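Local coordinates for TsrE (Streptomyces laurentii, PDB 7CWW), which probably acts as the cyclase that closes the central nitrogen heterocycle of a thiopeptide antibiotic (thiostrepton), at residues A[9-14]-A[86-91]; A[203-208]-A[347-352]. All coordinates share one frame; numbering follows the deposited sequence.

Contact 1: residues A[9-14]-A[86-91]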
ATOM      1  N   LEU A   9      15.516 -15.629  -1.427  1.00 30.02           N
ATOM      2  CA  LEU A   9      15.905 -15.831  -2.819  1.00 33.75           C
ATOM      3  C   LEU A   9      15.340 -14.678  -3.629  1.00 32.04           C
ATOM      4  O   LEU A   9      14.163 -14.348  -3.476  1.00 25.62           O
ATOM      5  CB  LEU A   9      15.366 -17.178  -3.347  1.00 36.28           C
ATOM      6  CG  LEU A   9      15.342 -17.405  -4.856  1.00 38.00           C
ATOM      7  CD1 LEU A   9      16.764 -17.260  -5.395  1.00 37.49           C
ATOM      8  CD2 LEU A   9      14.797 -18.786  -5.194  1.00 43.06           C
ATOM      9  N   THR A  10      16.162 -14.061  -4.477  1.00 29.70           N
ATOM     10  CA  THR A  10      15.690 -12.973  -5.326  1.00 30.33           C
ATOM     11  C   THR A  10      15.891 -13.358  -6.786  1.00 32.11           C
ATOM     12  O   THR A  10      16.923 -13.932  -7.158  1.00 33.12           O
ATOM     13  CB  THR A  10      16.381 -11.619  -5.006  1.00 27.61           C
ATOM     14  OG1 THR A  10      17.795 -11.715  -5.175  1.00 29.51           O
ATOM     15  CG2 THR A  10      16.071 -11.167  -3.547  1.00 26.98           C
ATOM     16  N   VAL A  11      14.876 -13.078  -7.599  1.00 26.91           N
ATOM     17  CA  VAL A  11      14.853 -13.466  -9.001  1.00 28.40           C
ATOM     18  C   VAL A  11      14.610 -12.214  -9.822  1.00 31.79           C
ATOM     19  O   VAL A  11      13.494 -11.673  -9.818  1.00 26.51           O
ATOM     20  CB  VAL A  11      13.779 -14.515  -9.295  1.00 38.44           C
ATOM     21  CG1 VAL A  11      14.037 -15.131 -10.688  1.00 28.92           C
ATOM     22  CG2 VAL A  11      13.755 -15.563  -8.171  1.00 35.83           C
ATOM     23  N   SER A  12      15.647 -11.758 -10.529  1.00 27.58           N
ATOM     24  CA  SER A  12      15.649 -10.453 -11.193  1.00 26.80           C
ATOM     25  C   SER A  12      15.198 -10.629 -12.636  1.00 25.71           C
ATOM     26  O   SER A  12      16.004 -10.824 -13.547  1.00 26.64           O
ATOM     27  CB  SER A  12      17.034  -9.820 -11.101  1.00 26.59           C
ATOM     28  OG  SER A  12      17.258  -9.353  -9.778  1.00 28.38           O
ATOM     29  N   VAL A  13      13.888 -10.568 -12.841  1.00 28.56           N
ATOM     30  CA  VAL A  13      13.267 -10.703 -14.159  1.00 25.41           C
ATOM     31  C   VAL A  13      12.151  -9.685 -14.266  1.00 27.27           C
ATOM     32  O   VAL A  13      11.701  -9.125 -13.246  1.00 30.37           O
ATOM     33  CB  VAL A  13      12.708 -12.123 -14.385  1.00 27.58           C
ATOM     34  CG1 VAL A  13      13.824 -13.153 -14.332  1.00 29.36           C
ATOM     35  CG2 VAL A  13      11.624 -12.426 -13.344  1.00 25.22           C
ATOM     36  N   PRO A  14      11.682  -9.385 -15.496  1.00 29.79           N
ATOM     37  CA  PRO A  14      10.617  -8.387 -15.664  1.00 30.99           C
ATOM     38  C   PRO A  14       9.388  -8.660 -14.797  1.00 31.79           C
ATOM     39  O   PRO A  14       9.150  -9.811 -14.413  1.00 28.74           O
ATOM     40  CB  PRO A  14      10.272  -8.502 -17.157  1.00 34.11           C
ATOM     41  CG  PRO A  14      11.568  -8.940 -17.794  1.00 36.31           C
ATOM     42  CD  PRO A  14      12.161  -9.897 -16.806  1.00 33.92           C
ATOM     43  N   ASP A  86      22.822 -14.191 -14.035  1.00 40.90           N
ATOM     44  CA  ASP A  86      22.392 -12.809 -13.887  1.00 37.54           C
ATOM     45  C   ASP A  86      21.083 -12.660 -13.122  1.00 36.27           C
ATOM     46  O   ASP A  86      20.901 -11.666 -12.419  1.00 39.77           O
ATOM     47  CB  ASP A  86      22.254 -12.152 -15.270  1.00 36.27           C
ATOM     48  CG  ASP A  86      21.361 -10.924 -15.250  1.00 42.34           C
ATOM     49  OD1 ASP A  86      21.851  -9.820 -14.930  1.00 36.68           O
ATOM     50  OD2 ASP A  86      20.152 -11.068 -15.538  1.00 44.49           O
ATOM     51  N   VAL A  87      20.171 -13.626 -13.215  1.00 34.80           N
ATOM     52  CA  VAL A  87      18.881 -13.439 -12.565  1.00 30.38           C
ATOM     53  C   VAL A  87      18.941 -13.656 -11.063  1.00 27.23           C
ATOM     54  O   VAL A  87      18.057 -13.186 -10.352  1.00 29.49           O
ATOM     55  CB  VAL A  87      17.803 -14.356 -13.162  1.00 37.73           C
ATOM     56  CG1 VAL A  87      17.495 -13.911 -14.582  1.00 43.54           C
ATOM     57  CG2 VAL A  87      18.248 -15.804 -13.115  1.00 37.61           C
ATOM     58  N   PHE A  88      19.949 -14.347 -10.542  1.00 24.93           N
ATOM     59  CA  PHE A  88      19.943 -14.643  -9.118  1.00 26.17           C
ATOM     60  C   PHE A  88      20.854 -13.735  -8.294  1.00 34.72           C
ATOM     61  O   PHE A  88      21.033 -14.003  -7.103  1.00 36.47           O
ATOM     62  CB  PHE A  88      20.298 -16.115  -8.893  1.00 28.44           C
ATOM     63  CG  PHE A  88      19.260 -17.063  -9.438  1.00 34.13           C
ATOM     64  CD1 PHE A  88      17.914 -16.859  -9.172  1.00 33.16           C
ATOM     65  CD2 PHE A  88      19.626 -18.125 -10.250  1.00 35.75           C
ATOM     66  CE1 PHE A  88      16.945 -17.715  -9.678  1.00 34.36           C
ATOM     67  CE2 PHE A  88      18.668 -18.980 -10.763  1.00 35.84           C
ATOM     68  CZ  PHE A  88      17.324 -18.776 -10.478  1.00 34.71           C
ATOM     69  N   THR A  89      21.416 -12.666  -8.884  1.00 33.21           N
ATOM     70  CA  THR A  89      22.194 -11.695  -8.116  1.00 30.05           C
ATOM     71  C   THR A  89      21.468 -11.374  -6.817  1.00 31.60           C
ATOM     72  O   THR A  89      20.287 -11.008  -6.829  1.00 29.20           O
ATOM     73  CB  THR A  89      22.404 -10.401  -8.914  1.00 29.87           C
ATOM     74  OG1 THR A  89      23.074 -10.671 -10.156  1.00 33.30           O
ATOM     75  CG2 THR A  89      23.245  -9.426  -8.093  1.00 31.20           C
ATOM     76  N   TYR A  90      22.146 -11.543  -5.683  1.00 33.23           N
ATOM     77  CA  TYR A  90      21.431 -11.463  -4.414  1.00 31.26           C
ATOM     78  C   TYR A  90      21.213 -10.011  -4.005  1.00 26.95           C
ATOM     79  O   TYR A  90      22.154  -9.218  -3.954  1.00 31.51           O
ATOM     80  CB  TYR A  90      22.153 -12.222  -3.294  1.00 41.29           C
ATOM     81  CG  TYR A  90      21.339 -12.185  -2.008  1.00 44.69           C
ATOM     82  CD1 TYR A  90      19.995 -12.578  -2.002  1.00 50.55           C
ATOM     83  CD2 TYR A  90      21.890 -11.712  -0.820  1.00 44.00           C
ATOM     84  CE1 TYR A  90      19.223 -12.527  -0.830  1.00 54.71           C
ATOM     85  CE2 TYR A  90      21.134 -11.654   0.352  1.00 46.20           C
ATOM     86  CZ  TYR A  90      19.802 -12.061   0.342  1.00 58.51           C
ATOM     87  OH  TYR A  90      19.053 -11.996   1.505  1.00 60.31           O
ATOM     88  N   GLN A  91      19.959  -9.664  -3.741  1.00 26.81           N
ATOM     89  CA  GLN A  91      19.585  -8.337  -3.268  1.00 26.07           C
ATOM     90  C   GLN A  91      19.123  -8.475  -1.823  1.00 31.01           C
ATOM     91  O   GLN A  91      18.068  -9.077  -1.572  1.00 32.97           O
ATOM     92  CB  GLN A  91      18.478  -7.747  -4.141  1.00 27.75           C
ATOM     93  CG  GLN A  91      18.898  -7.569  -5.611  1.00 31.44           C
ATOM     94  CD  GLN A  91      20.024  -6.565  -5.758  1.00 31.56           C
ATOM     95  OE1 GLN A  91      20.232  -5.726  -4.882  1.00 34.23           O
ATOM     96  NE2 GLN A  91      20.749  -6.633  -6.866  1.00 34.14           N
TER
HETATM   97  O   HOH W   1      19.075 -14.789  -5.062  1.00 38.58           O
HETATM   98  O   HOH W   2      18.067 -11.334  -8.262  1.00 27.23           O
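Phe88 packs against Leu9, Thr10 and Val11. Its CB leaves the backbone pointing away from 9-14, but CG stands beside its own N (chi1 -66°), and the end of the side chain comes back to the strand, with CD1 and CE1 doing the touching. CD1 reaches Leu9 CD1 at 4.0 Å, the two side chains crossing obliquely, and Thr10 O lies at the ring edge, in plane, 3.7 Å from CD1. CE1 is 4.0 Å from Val11 CG1, Val11 and Phe88 lying side by side. Val87 CG2 covers one face, 3.8 Å above the ring centre.

Thr10 OG1, set between its N and carbonyl carbon (chi1 59°), lies 3.1 Å from Thr89 O, and its CG2 is 3.5 Å from Gln91 O. The direct backbone bond, Ser12 N to Val87 O, is 2.8 Å long and nearly straight (165°), the donor meeting a lone pair in the carbonyl plane. Water extends the seam: one molecule accepts from Thr10 N and donates to Phe88 O; another bonds Ser12 OG and can donate to Val87 O (2.8 Å) and Thr89 O, with more acceptors in reach than protons.

Strand 5-11, outermost in the three-stranded antiparallel sheet, pairs with strand 52-61, and helix 65-78 adds Leu70 and Ile74 against Leu9 and Val11. The contact thus joins the exit of helix 84-87 to the sheet, with Arg52 bonding both Ser12 O and Asp86 OD2.

Contact 2: residues A[203-208]-A[347-352]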
ATOM      1  N   PRO A 203     -20.200   6.498  -9.092  1.00 37.93           N
ATOM      2  CA  PRO A 203     -21.178   5.524  -8.563  1.00 37.63           C
ATOM      3  C   PRO A 203     -20.541   4.256  -8.013  1.00 35.20           C
ATOM      4  O   PRO A 203     -21.064   3.684  -7.044  1.00 32.11           O
ATOM      5  CB  PRO A 203     -22.089   5.232  -9.766  1.00 40.30           C
ATOM      6  CG  PRO A 203     -21.315   5.666 -10.963  1.00 41.23           C
ATOM      7  CD  PRO A 203     -20.449   6.800 -10.516  1.00 40.57           C
ATOM      8  N   ARG A 204     -19.423   3.799  -8.583  1.00 33.33           N
ATOM      9  CA  ARG A 204     -18.716   2.664  -7.995  1.00 31.46           C
ATOM     10  C   ARG A 204     -18.259   2.984  -6.574  1.00 28.70           C
ATOM     11  O   ARG A 204     -18.461   2.191  -5.645  1.00 28.30           O
ATOM     12  CB  ARG A 204     -17.526   2.278  -8.880  1.00 34.51           C
ATOM     13  CG  ARG A 204     -16.779   1.014  -8.436  1.00 42.46           C
ATOM     14  CD  ARG A 204     -17.717  -0.185  -8.317  1.00 57.94           C
ATOM     15  NE  ARG A 204     -17.014  -1.401  -7.905  1.00 65.58           N
ATOM     16  CZ  ARG A 204     -17.585  -2.418  -7.261  1.00 67.74           C
ATOM     17  NH1 ARG A 204     -16.868  -3.485  -6.930  1.00 61.93           N
ATOM     18  NH2 ARG A 204     -18.872  -2.369  -6.942  1.00 72.49           N
ATOM     19  N   LEU A 205     -17.669   4.164  -6.384  1.00 25.75           N
ATOM     20  CA  LEU A 205     -17.202   4.572  -5.061  1.00 27.80           C
ATOM     21  C   LEU A 205     -18.350   4.667  -4.061  1.00 31.85           C
ATOM     22  O   LEU A 205     -18.232   4.201  -2.923  1.00 30.10           O
ATOM     23  CB  LEU A 205     -16.464   5.913  -5.154  1.00 25.97           C
ATOM     24  CG  LEU A 205     -15.964   6.440  -3.799  1.00 34.76           C
ATOM     25  CD1 LEU A 205     -14.457   6.731  -3.803  1.00 35.66           C
ATOM     26  CD2 LEU A 205     -16.752   7.665  -3.369  1.00 31.19           C
ATOM     27  N   ARG A 206     -19.467   5.288  -4.453  1.00 27.26           N
ATOM     28  CA  ARG A 206     -20.556   5.449  -3.494  1.00 31.42           C
ATOM     29  C   ARG A 206     -21.079   4.091  -3.050  1.00 32.71           C
ATOM     30  O   ARG A 206     -21.437   3.901  -1.879  1.00 29.73           O
ATOM     31  CB  ARG A 206     -21.689   6.295  -4.091  1.00 32.64           C
ATOM     32  CG  ARG A 206     -22.843   6.528  -3.112  1.00 38.36           C
ATOM     33  CD  ARG A 206     -23.711   7.737  -3.458  1.00 39.84           C
ATOM     34  NE  ARG A 206     -24.141   8.407  -2.232  1.00 42.35           N
ATOM     35  CZ  ARG A 206     -23.937   9.688  -1.953  1.00 41.08           C
ATOM     36  NH1 ARG A 206     -24.362  10.181  -0.799  1.00 45.20           N
ATOM     37  NH2 ARG A 206     -23.322  10.480  -2.821  1.00 42.55           N
ATOM     38  N   THR A 207     -21.103   3.128  -3.970  1.00 33.57           N
ATOM     39  CA  THR A 207     -21.615   1.797  -3.655  1.00 32.92           C
ATOM     40  C   THR A 207     -20.692   1.062  -2.690  1.00 34.47           C
ATOM     41  O   THR A 207     -21.160   0.362  -1.785  1.00 31.54           O
ATOM     42  CB  THR A 207     -21.789   1.006  -4.941  1.00 30.05           C
ATOM     43  OG1 THR A 207     -22.915   1.535  -5.644  1.00 33.33           O
ATOM     44  CG2 THR A 207     -22.007  -0.477  -4.636  1.00 32.46           C
ATOM     45  N   LEU A 208     -19.378   1.205  -2.871  1.00 27.82           N
ATOM     46  CA  LEU A 208     -18.439   0.608  -1.930  1.00 29.26           C
ATOM     47  C   LEU A 208     -18.578   1.228  -0.550  1.00 27.60           C
ATOM     48  O   LEU A 208     -18.533   0.521   0.462  1.00 27.27           O
ATOM     49  CB  LEU A 208     -17.007   0.783  -2.431  1.00 28.15           C
ATOM     50  CG  LEU A 208     -16.619  -0.017  -3.671  1.00 29.06           C
ATOM     51  CD1 LEU A 208     -15.355   0.578  -4.286  1.00 23.98           C
ATOM     52  CD2 LEU A 208     -16.406  -1.472  -3.261  1.00 30.20           C
ATOM     53  N   GLU A 347     -16.111  14.961  -5.360  1.00 32.44           N
ATOM     54  CA  GLU A 347     -17.288  15.325  -6.142  1.00 36.80           C
ATOM     55  C   GLU A 347     -18.535  14.589  -5.676  1.00 36.09           C
ATOM     56  O   GLU A 347     -19.629  15.161  -5.665  1.00 34.52           O
ATOM     57  CB  GLU A 347     -17.049  15.039  -7.624  1.00 41.85           C
ATOM     58  CG  GLU A 347     -16.255  16.113  -8.337  1.00 44.78           C
ATOM     59  CD  GLU A 347     -16.092  15.825  -9.818  1.00 45.06           C
ATOM     60  OE1 GLU A 347     -16.590  14.768 -10.274  1.00 39.82           O
ATOM     61  OE2 GLU A 347     -15.468  16.654 -10.514  1.00 47.41           O
ATOM     62  N   GLU A 348     -18.404  13.317  -5.306  1.00 33.90           N
ATOM     63  CA  GLU A 348     -19.598  12.552  -4.978  1.00 32.37           C
ATOM     64  C   GLU A 348     -20.260  13.065  -3.706  1.00 34.71           C
ATOM     65  O   GLU A 348     -21.494  13.065  -3.612  1.00 35.68           O
ATOM     66  CB  GLU A 348     -19.260  11.063  -4.866  1.00 33.57           C
ATOM     67  CG  GLU A 348     -20.465  10.159  -4.650  1.00 37.32           C
ATOM     68  CD  GLU A 348     -21.490  10.261  -5.767  1.00 38.32           C
ATOM     69  OE1 GLU A 348     -21.131  10.631  -6.905  1.00 39.72           O
ATOM     70  OE2 GLU A 348     -22.665   9.974  -5.501  1.00 40.03           O
ATOM     71  N   TYR A 349     -19.472  13.537  -2.737  1.00 31.24           N
ATOM     72  CA  TYR A 349     -20.007  14.004  -1.464  1.00 32.47           C
ATOM     73  C   TYR A 349     -19.830  15.497  -1.248  1.00 33.20           C
ATOM     74  O   TYR A 349     -20.101  15.985  -0.140  1.00 38.51           O
ATOM     75  CB  TYR A 349     -19.371  13.239  -0.299  1.00 27.87           C
ATOM     76  CG  TYR A 349     -19.588  11.747  -0.386  1.00 28.61           C
ATOM     77  CD1 TYR A 349     -20.791  11.173   0.024  1.00 26.02           C
ATOM     78  CD2 TYR A 349     -18.595  10.915  -0.893  1.00 33.35           C
ATOM     79  CE1 TYR A 349     -20.997   9.799  -0.057  1.00 25.58           C
ATOM     80  CE2 TYR A 349     -18.783   9.549  -0.983  1.00 33.68           C
ATOM     81  CZ  TYR A 349     -19.977   8.989  -0.555  1.00 30.52           C
ATOM     82  OH  TYR A 349     -20.154   7.624  -0.639  1.00 29.45           O
ATOM     83  N   ASP A 350     -19.370  16.233  -2.263  1.00 31.03           N
ATOM     84  CA  ASP A 350     -19.264  17.691  -2.180  1.00 34.48           C
ATOM     85  C   ASP A 350     -18.374  18.108  -1.005  1.00 35.96           C
ATOM     86  O   ASP A 350     -18.753  18.928  -0.162  1.00 41.88           O
ATOM     87  CB  ASP A 350     -20.663  18.318  -2.075  1.00 41.55           C
ATOM     88  CG  ASP A 350     -20.643  19.824  -2.241  1.00 64.06           C
ATOM     89  OD1 ASP A 350     -19.946  20.315  -3.155  1.00 74.37           O
ATOM     90  OD2 ASP A 350     -21.323  20.517  -1.455  1.00 71.76           O
ATOM     91  N   LEU A 351     -17.186  17.520  -0.942  1.00 31.69           N
ATOM     92  CA  LEU A 351     -16.290  17.716   0.190  1.00 31.92           C
ATOM     93  C   LEU A 351     -15.365  18.914  -0.013  1.00 37.62           C
ATOM     94  O   LEU A 351     -15.012  19.275  -1.138  1.00 38.38           O
ATOM     95  CB  LEU A 351     -15.454  16.460   0.433  1.00 30.16           C
ATOM     96  CG  LEU A 351     -16.272  15.190   0.661  1.00 31.12           C
ATOM     97  CD1 LEU A 351     -15.364  14.020   0.955  1.00 34.29           C
ATOM     98  CD2 LEU A 351     -17.269  15.433   1.818  1.00 32.92           C
ATOM     99  N   ASP A 352     -14.963  19.511   1.110  1.00 39.43           N
ATOM    100  CA  ASP A 352     -14.095  20.688   1.175  1.00 41.00           C
ATOM    101  C   ASP A 352     -12.968  20.323   2.137  1.00 40.56           C
ATOM    102  O   ASP A 352     -13.143  20.389   3.359  1.00 35.05           O
ATOM    103  CB  ASP A 352     -14.878  21.912   1.655  1.00 41.99           C
ATOM    104  CG  ASP A 352     -14.049  23.196   1.648  1.00 48.82           C
ATOM    105  OD1 ASP A 352     -12.819  23.129   1.822  1.00 45.27           O
ATOM    106  OD2 ASP A 352     -14.637  24.289   1.493  1.00 54.83           O
TER
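Arg206 and Glu348 bring the two backbones nearest, their CA atoms 7.3 Å apart, so the contact runs mainly through side chains. Residues 203-208 are helical, kinked where Pro203 N has no bond to the preceding turn; Glu348 lies in the last turns of helix 331-349, and Asp350 leaves helical geometry with positive phi (58°).

The Arg206 chain starts extended, CG anti to the backbone N, then bends at chi3 (-143°). Its CD passes 3.2 Å from Glu348 OE2, and NH2 is the nitrogen that meets Glu348. It forms a salt bridge with OE2 at 2.8 Å, approaching the oxygen from its anti side and tilted out of the carboxylate plane, while OE2 stays close to the guanidinium plane. The same NH2 makes a weak bond to Glu348 O at 3.3 Å, so a single nitrogen serves both side chain and backbone.

Tyr349 CE1 sits 3.4 Å above one guanidinium face, offset toward the rim, with the planes 42° apart, too inclined for a parallel stack. Leu205 CD2 reaches the edge of the Tyr349 ring at CE2, 3.7 Å away. Outside the pair, Arg202 NE bridges Glu348 OE1, giving the carboxylate a second arginine partner, and the Tyr349 ring meets that of Tyr162.

This is helix-to-helix packing in the all-helical part of a protein of the lantibiotic dehydratase C-terminal family: a salt bridge joins the two helices, and the Tyr349 ring lies against the guanidinium and Leu205.

How the contacts relate
The two contacts lie on opposite sides of the chain centre, which is about 23 Å from the centre of contact 1 and about 21 Å from that of contact 2. Their own centres are about 43 Å apart and their nearest atoms about 28 Å, so any link between them is indirect. Along the chain they run in series: contact 1 closes in the sheet-bearing part before contact 2 opens among the helices. A bound polyethylene glycol lies about 13 Å from the side chain of Gln91 and about 12 Å from that of Leu205. At these separations neither side chain touches the glycol.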